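Local coordinates for Serine/threonine-protein kinase PknI (Mycobacterium tuberculosis, PDB 5XLM) that phosphorylates proteins on serine and threonine as a membrane kinase that slows mycobacterial growth in the host, its extracellular sensor domain being the part described here, at residues Ala67-Cys72 with Val184-Thr189; Pro74-Ala79 with Leu101-Glu106; Gly38-Glu43 with Ala172-Asp177. All blocks are in the same frame, centred on the assembly; numbering follows the deposited sequence.

Along the chain, residues 38-43 come first; their contact with residues 172-177, interaction 3, closes a loop that takes in most of the domain and joins the first long strand to the last. Residues 67-72 start inside that loop, but their partners, 184-189, lie beyond its end, so interactions 1 and 3 cross. Interaction 2, between residues 74-79 and 101-106, closes a short loop that falls within both of the others. All three reach one antiparallel sheet. Strand 62-72 lies between strands 38-51 and 77-83, bonded to each, and the Cys72-Cys77 disulfide links interaction 1 directly to interaction 2, whereas interactions 2 and 3 do not touch.

Interaction 1: Ala67-Cys72 with Val184-Thr189; sequences AFRTSC and VPDPAT
Arg69 and Ser71 reach the segment Val184-Thr189 through similar first torsions, each lodging its next heavy atom between the backbone N and the carbonyl carbon: chi1 is 88° for Arg69 CG and 65° for Ser71 OG. Bent at chi3, the arginine chain slides past Val184 in the opposite direction, with Arg69 CD 3.6 Å from Val184 CG1. The carbonyl O of Val184 comes over one face of the guanidinium, 2.7 Å from Arg69 NH1. The N-H bonds lie in the plane of the group, so this close approach has a poor angle for a hydrogen bond, although the positive guanidinium and the partly negative oxygen may attract each other. A long arginine suits the place because its methylenes serve as apolar surface too: Arg69 CG rests 3.6 Å from Pro187 CD. The charged end only nears Asp186, whose OD2 is 4.0 Å from Arg69 NE, beyond salt-bridge range; Asp186 is also poorly ordered.

Asp186 has a second task. Its OD1 accepts from Ala188 N at 2.8 Å, forming an Asx turn with Pro187, whose ring restrains phi, as its middle residue. The turn brings small apolar groups up to the short serine, with Ser71 OG 3.2 Å from Pro187 CG. At the other end of the contact, Ala67 is small enough to let the branched Val184 settle against it, CB to CG2 at 3.6 Å.

The tail runs in nearly the same direction as strand 62-72, 15° apart, covering the face that carries Ala67, Arg69 and Ser71. Phe68 points to the other face, where it meets Phe100 and Met102 of strand 100-105 and Tyr40 of strand 38-51, while the backbones of Ala67, Arg69 and Ser71 bond to strand 77-83.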
loop_
_atom_site.group_PDB
_atom_site.type_symbol
_atom_site.label_atom_id
_atom_site.label_comp_id
_atom_site.label_asym_id
_atom_site.label_seq_id
_atom_site.Cartn_x
_atom_site.Cartn_y
_atom_site.Cartn_z
ATOM N N ALA A 67 -6.496 1.045 -7.809
ATOM C CA ALA A 67 -7.298 2.229 -8.089
ATOM C C ALA A 67 -7.547 2.945 -6.767
ATOM O O ALA A 67 -8.270 2.437 -5.904
ATOM C CB ALA A 67 -8.607 1.850 -8.778
ATOM N N PHE A 68 -6.933 4.112 -6.604
ATOM C CA PHE A 68 -7.005 4.880 -5.369
ATOM C C PHE A 68 -8.062 5.972 -5.475
ATOM O O PHE A 68 -8.210 6.611 -6.521
ATOM C CB PHE A 68 -5.651 5.518 -5.041
ATOM C CG PHE A 68 -4.745 4.652 -4.211
ATOM C CD1 PHE A 68 -4.608 4.877 -2.850
ATOM C CD2 PHE A 68 -4.016 3.626 -4.792
ATOM C CE1 PHE A 68 -3.768 4.091 -2.083
ATOM C CE2 PHE A 68 -3.175 2.836 -4.028
ATOM C CZ PHE A 68 -3.052 3.069 -2.672
ATOM N N ARG A 69 -8.793 6.184 -4.382
ATOM C CA ARG A 69 -9.658 7.344 -4.234
ATOM C C ARG A 69 -9.513 7.864 -2.809
ATOM O O ARG A 69 -9.338 7.084 -1.867
ATOM C CB ARG A 69 -11.124 7.007 -4.560
ATOM C CG ARG A 69 -11.929 6.494 -3.387
ATOM C CD ARG A 69 -13.225 5.825 -3.816
ATOM N NE ARG A 69 -14.283 6.766 -4.173
ATOM C CZ ARG A 69 -14.947 6.742 -5.325
ATOM N NH1 ARG A 69 -14.668 5.818 -6.236
ATOM N NH2 ARG A 69 -15.896 7.636 -5.563
ATOM N N THR A 70 -9.561 9.185 -2.657
ATOM C CA THR A 70 -9.305 9.834 -1.379
ATOM C C THR A 70 -10.461 10.756 -1.024
ATOM O O THR A 70 -10.994 11.459 -1.887
ATOM C CB THR A 70 -7.987 10.626 -1.418
ATOM O OG1 THR A 70 -6.892 9.727 -1.637
ATOM C CG2 THR A 70 -7.761 11.375 -0.112
ATOM N N SER A 71 -10.853 10.738 0.249
ATOM C CA SER A 71 -11.851 11.657 0.779
ATOM C C SER A 71 -11.343 12.219 2.099
ATOM O O SER A 71 -10.903 11.465 2.973
ATOM C CB SER A 71 -13.204 10.961 0.973
ATOM O OG SER A 71 -13.125 9.950 1.960
ATOM N N CYS A 72 -11.396 13.541 2.237
ATOM C CA CYS A 72 -10.862 14.233 3.400
ATOM C C CYS A 72 -11.980 14.937 4.152
ATOM O O CYS A 72 -12.844 15.581 3.547
ATOM C CB CYS A 72 -9.796 15.262 2.998
ATOM S SG CYS A 72 -8.308 14.608 2.191
ATOM N N VAL A 184 -14.335 2.201 -7.120
ATOM C CA VAL A 184 -13.541 2.193 -5.896
ATOM C C VAL A 184 -14.465 2.564 -4.743
ATOM O O VAL A 184 -15.183 3.570 -4.832
ATOM C CB VAL A 184 -12.345 3.153 -5.990
ATOM C CG1 VAL A 184 -11.355 2.885 -4.861
ATOM C CG2 VAL A 184 -11.668 3.035 -7.343
ATOM N N PRO A 185 -14.500 1.786 -3.661
ATOM C CA PRO A 185 -15.381 2.126 -2.533
ATOM C C PRO A 185 -14.918 3.408 -1.856
ATOM O O PRO A 185 -13.775 3.508 -1.408
ATOM C CB PRO A 185 -15.253 0.913 -1.604
ATOM C CG PRO A 185 -13.931 0.311 -1.952
ATOM C CD PRO A 185 -13.756 0.536 -3.426
ATOM N N ASP A 186 -15.808 4.393 -1.800
ATOM C CA ASP A 186 -15.502 5.665 -1.161
ATOM C C ASP A 186 -15.173 5.428 0.307
ATOM O O ASP A 186 -16.007 4.870 1.036
ATOM C CB ASP A 186 -16.679 6.629 -1.302
ATOM C CG ASP A 186 -16.305 8.072 -0.994
ATOM O OD1 ASP A 186 -15.636 8.321 0.032
ATOM O OD2 ASP A 186 -16.682 8.963 -1.783
ATOM N N PRO A 187 -13.984 5.813 0.779
ATOM C CA PRO A 187 -13.654 5.583 2.195
ATOM C C PRO A 187 -14.559 6.336 3.144
ATOM O O PRO A 187 -14.691 5.924 4.302
ATOM C CB PRO A 187 -12.200 6.061 2.303
ATOM C CG PRO A 187 -12.037 7.032 1.165
ATOM C CD PRO A 187 -12.909 6.516 0.058
ATOM N N ALA A 188 -15.197 7.411 2.692
ATOM C CA ALA A 188 -16.190 8.132 3.485
ATOM C C ALA A 188 -17.576 7.515 3.338
ATOM O O ALA A 188 -18.564 8.218 3.118
ATOM C CB ALA A 188 -16.206 9.596 3.072
ATOM N N THR A 189 -17.642 6.187 3.406
ATOM C CA THR A 189 -18.902 5.464 3.351
ATOM C C THR A 189 -18.945 4.382 4.430
ATOM O O THR A 189 -18.016 3.583 4.560
ATOM C CB THR A 189 -19.136 4.809 1.976
ATOM O OG1 THR A 189 -17.992 4.035 1.609
ATOM C CG2 THR A 189 -19.405 5.865 0.917
#

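Interaction 2: Pro74-Ala79 with Leu101-Glu106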
loop_
_atom_site.group_PDB
_atom_site.type_symbol
_atom_site.label_atom_id
_atom_site.label_comp_id
_atom_site.label_asym_id
_atom_site.label_seq_id
_atom_site.Cartn_x
_atom_site.Cartn_y
_atom_site.Cartn_z
ATOM N N PRO A 74 -12.423 17.791 7.511
ATOM C CA PRO A 74 -11.545 18.877 7.976
ATOM C C PRO A 74 -10.372 18.403 8.822
ATOM O O PRO A 74 -9.390 19.145 8.965
ATOM C CB PRO A 74 -12.493 19.779 8.784
ATOM C CG PRO A 74 -13.744 18.977 8.992
ATOM C CD PRO A 74 -13.837 18.090 7.798
ATOM N N THR A 75 -10.430 17.193 9.377
ATOM C CA THR A 75 -9.396 16.708 10.282
ATOM C C THR A 75 -8.541 15.582 9.718
ATOM O O THR A 75 -7.353 15.514 10.041
ATOM C CB THR A 75 -10.024 16.237 11.603
ATOM O OG1 THR A 75 -11.122 15.357 11.329
ATOM C CG2 THR A 75 -10.521 17.429 12.410
ATOM N N GLU A 76 -9.098 14.697 8.890
ATOM C CA GLU A 76 -8.369 13.525 8.424
ATOM C C GLU A 76 -8.559 13.331 6.927
ATOM O O GLU A 76 -9.562 13.759 6.350
ATOM C CB GLU A 76 -8.818 12.255 9.160
ATOM C CG GLU A 76 -8.571 12.275 10.659
ATOM C CD GLU A 76 -9.030 10.997 11.339
ATOM O OE1 GLU A 76 -9.524 10.092 10.630
ATOM O OE2 GLU A 76 -8.898 10.897 12.579
ATOM N N CYS A 77 -7.582 12.674 6.306
ATOM C CA CYS A 77 -7.667 12.238 4.919
ATOM C C CYS A 77 -7.522 10.724 4.867
ATOM O O CYS A 77 -6.558 10.168 5.404
ATOM C CB CYS A 77 -6.590 12.899 4.054
ATOM S SG CYS A 77 -6.874 14.634 3.634
ATOM N N LEU A 78 -8.482 10.062 4.228
ATOM C CA LEU A 78 -8.471 8.617 4.067
ATOM C C LEU A 78 -8.396 8.262 2.591
ATOM O O LEU A 78 -8.918 8.982 1.735
ATOM C CB LEU A 78 -9.717 7.975 4.681
ATOM C CG LEU A 78 -9.951 8.191 6.174
ATOM C CD1 LEU A 78 -11.263 7.548 6.586
ATOM C CD2 LEU A 78 -8.798 7.625 6.980
ATOM N N ALA A 79 -7.751 7.137 2.300
ATOM C CA ALA A 79 -7.613 6.646 0.940
ATOM C C ALA A 79 -7.998 5.178 0.909
ATOM O O ALA A 79 -7.558 4.398 1.761
ATOM C CB ALA A 79 -6.182 6.833 0.424
ATOM N N LEU A 101 -7.351 0.320 3.288
ATOM C CA LEU A 101 -7.513 1.737 3.570
ATOM C C LEU A 101 -6.206 2.319 4.084
ATOM O O LEU A 101 -5.452 1.647 4.795
ATOM C CB LEU A 101 -8.626 1.961 4.600
ATOM C CG LEU A 101 -9.897 1.135 4.380
ATOM C CD1 LEU A 101 -10.885 1.338 5.518
ATOM C CD2 LEU A 101 -10.542 1.477 3.041
ATOM N N MET A 102 -5.939 3.571 3.722
ATOM C CA MET A 102 -4.784 4.296 4.231
ATOM C C MET A 102 -5.236 5.622 4.824
ATOM O O MET A 102 -6.133 6.281 4.289
ATOM C CB MET A 102 -3.735 4.542 3.142
ATOM C CG MET A 102 -3.295 3.290 2.415
ATOM S SD MET A 102 -1.814 3.534 1.420
ATOM C CE MET A 102 -0.552 3.547 2.691
ATOM N N GLN A 103 -4.614 6.000 5.935
ATOM C CA GLN A 103 -4.894 7.254 6.617
ATOM C C GLN A 103 -3.626 8.094 6.627
ATOM O O GLN A 103 -2.556 7.601 6.999
ATOM C CB GLN A 103 -5.384 7.005 8.046
ATOM C CG GLN A 103 -5.693 8.265 8.831
ATOM C CD GLN A 103 -6.348 7.967 10.167
ATOM O OE1 GLN A 103 -6.649 6.814 10.483
ATOM N NE2 GLN A 103 -6.574 9.009 10.960
ATOM N N PHE A 104 -3.740 9.351 6.207
ATOM C CA PHE A 104 -2.591 10.244 6.226
ATOM C C PHE A 104 -2.425 10.841 7.616
ATOM O O PHE A 104 -3.382 11.359 8.203
ATOM C CB PHE A 104 -2.732 11.358 5.192
ATOM C CG PHE A 104 -1.449 12.103 4.934
ATOM C CD1 PHE A 104 -0.536 11.628 4.009
ATOM C CD2 PHE A 104 -1.149 13.267 5.626
ATOM C CE1 PHE A 104 0.651 12.300 3.770
ATOM C CE2 PHE A 104 0.036 13.949 5.390
ATOM C CZ PHE A 104 0.939 13.463 4.461
ATOM N N GLY A 105 -1.207 10.760 8.139
ATOM C CA GLY A 105 -0.894 11.269 9.458
ATOM C C GLY A 105 0.598 11.237 9.702
ATOM O O GLY A 105 1.279 10.301 9.272
ATOM N N GLU A 106 1.114 12.265 10.378
ATOM C CA GLU A 106 2.547 12.402 10.640
ATOM C C GLU A 106 3.345 12.429 9.337
ATOM O O GLU A 106 4.463 11.914 9.255
ATOM C CB GLU A 106 3.054 11.299 11.574
ATOM C CG GLU A 106 2.533 11.389 13.003
ATOM C CD GLU A 106 1.065 11.024 13.121
ATOM O OE1 GLU A 106 0.245 11.920 13.416
ATOM O OE2 GLU A 106 0.731 9.839 12.905
#
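Cys77-Ala79 and Met102-Phe104 belong to neighbouring antiparallel strands, 77-83 and 100-105, in the antiparallel sheet of the sensor domain. Ala79 and Met102 form a hydrogen-bonded pair: Ala79 N gives to Met102 O and Met102 N to Ala79 O, both at 2.7 Å and in the carbonyl planes of their acceptors. One step along, Leu78 and Gln103 make a non-hydrogen-bonded pair, after which Phe104 N bonds to Cys77 O at 3.0 Å, almost straight (171° at the hydrogen).

The two faces of the sheet differ in character. Ala79 and Met102 point to the buried one, where Phe68 and Trp109 also pack; Ala79, small enough to pack closely, touches both rings, and the flexible methionine chain leads its end away from Ala79. Cys77, at the strand's start, is held by its disulfide to Cys72, which fastens the turn between strands 62-72 and 77-83.

Leu78 and Gln103 occupy the more exposed face, side by side and pointing the same way. Gln103 CG is anti to the backbone N (chi1 180°), and the extended chain offers its methylenes to the leucine, with Leu78 CD2 3.6 Å from Gln103 CB. Its amide ends beside the Glu76 carboxylate, their planes 35° apart; NE2 of Gln103 is 3.2 Å from OE1 of Glu76, at a poor angle for a hydrogen bond.

Interaction 3: Gly38-Glu43 with Ala172-Asp177; sequences GTYRIE and ASRSGD
Tyr40, Arg41 and Ile42 pair antiparallel with Arg174, Ser173 and Ala172, the short strand axes lying at 154°, and Arg41 with Ser173 forms the hydrogen-bonded pair: Arg41 N gives to Ser173 O at 2.9 Å and Ser173 N to Arg41 O at 3.0 Å. Ser175 N continues the pattern, reaching Thr39 O at 2.6 Å. Past it the partner chain turns, and Thr39 N is shared between Gly176 O at 3.3 Å and, more weakly, Asp177 O. The threonine hydroxyl adds a bond of its own, with Thr39 OG1 giving to Asp177 O at 2.8 Å, so a single residue grips the turn by both backbone and side chain. Glycines suit this end: at Gly38 a CB would run into Arg174 NE, Gly176 O and the preceding carbonyl O, and Gly176 has a positive phi that favours glycine.

The contact closes strand 38-51 against strand 165-174, joining the first long strand of the sensor domain to the last in its antiparallel sheet. On the face with Tyr40, Arg174 stretches over the phenol ring. Its CG is anti to the backbone N (chi1 -174°), and Arg174 CB makes a CH-pi contact 3.9 Å from the centroid of the Tyr40 ring, offset toward the rim. Farther out, Arg174 CD passes 3.6 Å from Tyr40 OH. The extended arginine delivers its guanidinium to the turn, where NE bonds to Asp37 O and Gly176 O sits above the centre of one face. In its plane, Arg174 NH2 makes a salt bridge to Asp177 OD1 at 2.9 Å, though the aspartate is poorly ordered. Ile42 and Ala172 share the Tyr40 face, Ile42 packing on Trp66 and Ala172 on Leu146. On the reverse face, Arg41 brings its guanidinium edge to Ser173, where NH1 makes a weak bond to OG.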
loop_
_atom_site.group_PDB
_atom_site.type_symbol
_atom_site.label_atom_id
_atom_site.label_comp_id
_atom_site.label_asym_id
_atom_site.label_seq_id
_atom_site.Cartn_x
_atom_site.Cartn_y
_atom_site.Cartn_z
ATOM N N GLY A 38 -6.595 8.022 -8.749
ATOM C CA GLY A 38 -6.159 7.528 -10.034
ATOM C C GLY A 38 -5.621 6.123 -9.920
ATOM O O GLY A 38 -5.698 5.480 -8.868
ATOM N N THR A 39 -5.067 5.634 -11.025
ATOM C CA THR A 39 -4.448 4.316 -11.043
ATOM C C THR A 39 -3.020 4.415 -10.526
ATOM O O THR A 39 -2.232 5.238 -11.006
ATOM C CB THR A 39 -4.458 3.732 -12.455
ATOM O OG1 THR A 39 -5.811 3.608 -12.913
ATOM C CG2 THR A 39 -3.792 2.361 -12.469
ATOM N N TYR A 40 -2.689 3.579 -9.548
ATOM C CA TYR A 40 -1.373 3.581 -8.926
ATOM C C TYR A 40 -0.733 2.206 -9.040
ATOM O O TYR A 40 -1.403 1.179 -8.881
ATOM C CB TYR A 40 -1.452 3.998 -7.452
ATOM C CG TYR A 40 -1.554 5.490 -7.245
ATOM C CD1 TYR A 40 -2.762 6.155 -7.414
ATOM C CD2 TYR A 40 -0.441 6.236 -6.878
ATOM C CE1 TYR A 40 -2.858 7.518 -7.224
ATOM C CE2 TYR A 40 -0.527 7.602 -6.686
ATOM C CZ TYR A 40 -1.736 8.237 -6.861
ATOM O OH TYR A 40 -1.829 9.596 -6.671
ATOM N N ARG A 41 0.564 2.198 -9.321
ATOM C CA ARG A 41 1.361 0.982 -9.397
ATOM C C ARG A 41 2.238 0.904 -8.155
ATOM O O ARG A 41 3.028 1.815 -7.891
ATOM C CB ARG A 41 2.211 0.968 -10.666
ATOM C CG ARG A 41 3.404 0.031 -10.622
ATOM C CD ARG A 41 4.167 0.077 -11.935
ATOM N NE ARG A 41 5.491 -0.527 -11.825
ATOM C CZ ARG A 41 6.597 0.155 -11.555
ATOM N NH1 ARG A 41 6.541 1.468 -11.367
ATOM N NH2 ARG A 41 7.763 -0.474 -11.471
ATOM N N ILE A 42 2.090 -0.175 -7.391
ATOM C CA ILE A 42 2.823 -0.370 -6.147
ATOM C C ILE A 42 3.843 -1.477 -6.367
ATOM O O ILE A 42 3.488 -2.588 -6.778
ATOM C CB ILE A 42 1.886 -0.709 -4.979
ATOM C CG1 ILE A 42 0.881 0.423 -4.760
ATOM C CG2 ILE A 42 2.687 -0.978 -3.712
ATOM C CD1 ILE A 42 -0.034 0.212 -3.570
ATOM N N GLU A 43 5.109 -1.174 -6.099
ATOM C CA GLU A 43 6.194 -2.141 -6.209
ATOM C C GLU A 43 6.669 -2.491 -4.805
ATOM O O GLU A 43 7.201 -1.633 -4.093
ATOM C CB GLU A 43 7.339 -1.596 -7.057
ATOM C CG GLU A 43 8.459 -2.605 -7.285
ATOM C CD GLU A 43 9.593 -2.047 -8.126
ATOM O OE1 GLU A 43 10.026 -0.904 -7.868
ATOM O OE2 GLU A 43 10.044 -2.751 -9.053
ATOM N N ALA A 172 5.362 3.672 -4.952
ATOM C CA ALA A 172 4.049 3.826 -5.565
ATOM C C ALA A 172 4.099 4.992 -6.538
ATOM O O ALA A 172 4.509 6.096 -6.167
ATOM C CB ALA A 172 2.963 4.051 -4.509
ATOM N N SER A 173 3.689 4.746 -7.778
ATOM C CA SER A 173 3.710 5.762 -8.819
ATOM C C SER A 173 2.369 5.782 -9.532
ATOM O O SER A 173 1.789 4.729 -9.815
ATOM C CB SER A 173 4.849 5.508 -9.817
ATOM O OG SER A 173 4.996 4.124 -10.085
ATOM N N ARG A 174 1.877 6.986 -9.811
ATOM C CA ARG A 174 0.563 7.149 -10.417
ATOM C C ARG A 174 0.643 6.924 -11.921
ATOM O O ARG A 174 1.537 7.450 -12.592
ATOM C CB ARG A 174 0.012 8.542 -10.113
ATOM C CG ARG A 174 -1.419 8.758 -10.574
ATOM C CD ARG A 174 -1.905 10.152 -10.218
ATOM N NE ARG A 174 -3.314 10.344 -10.557
ATOM C CZ ARG A 174 -3.750 10.750 -11.745
ATOM N NH1 ARG A 174 -2.885 11.002 -12.718
ATOM N NH2 ARG A 174 -5.051 10.898 -11.962
ATOM N N SER A 175 -0.295 6.141 -12.450
ATOM C CA SER A 175 -0.349 5.801 -13.872
ATOM C C SER A 175 -1.675 6.310 -14.428
ATOM O O SER A 175 -2.614 5.542 -14.642
ATOM C CB SER A 175 -0.189 4.288 -14.080
ATOM O OG SER A 175 0.962 3.799 -13.413
ATOM N N GLY A 176 -1.748 7.617 -14.659
ATOM C CA GLY A 176 -2.953 8.199 -15.214
ATOM C C GLY A 176 -4.125 8.177 -14.242
ATOM O O GLY A 176 -3.987 7.949 -13.040
ATOM N N ASP A 177 -5.307 8.413 -14.808
ATOM C CA ASP A 177 -6.526 8.541 -14.027
ATOM C C ASP A 177 -7.077 7.165 -13.657
ATOM O O ASP A 177 -6.501 6.120 -13.976
ATOM C CB ASP A 177 -7.566 9.349 -14.798
ATOM C CG ASP A 177 -7.017 10.663 -15.317
ATOM O OD1 ASP A 177 -6.061 11.193 -14.711
ATOM O OD2 ASP A 177 -7.543 11.166 -16.332
#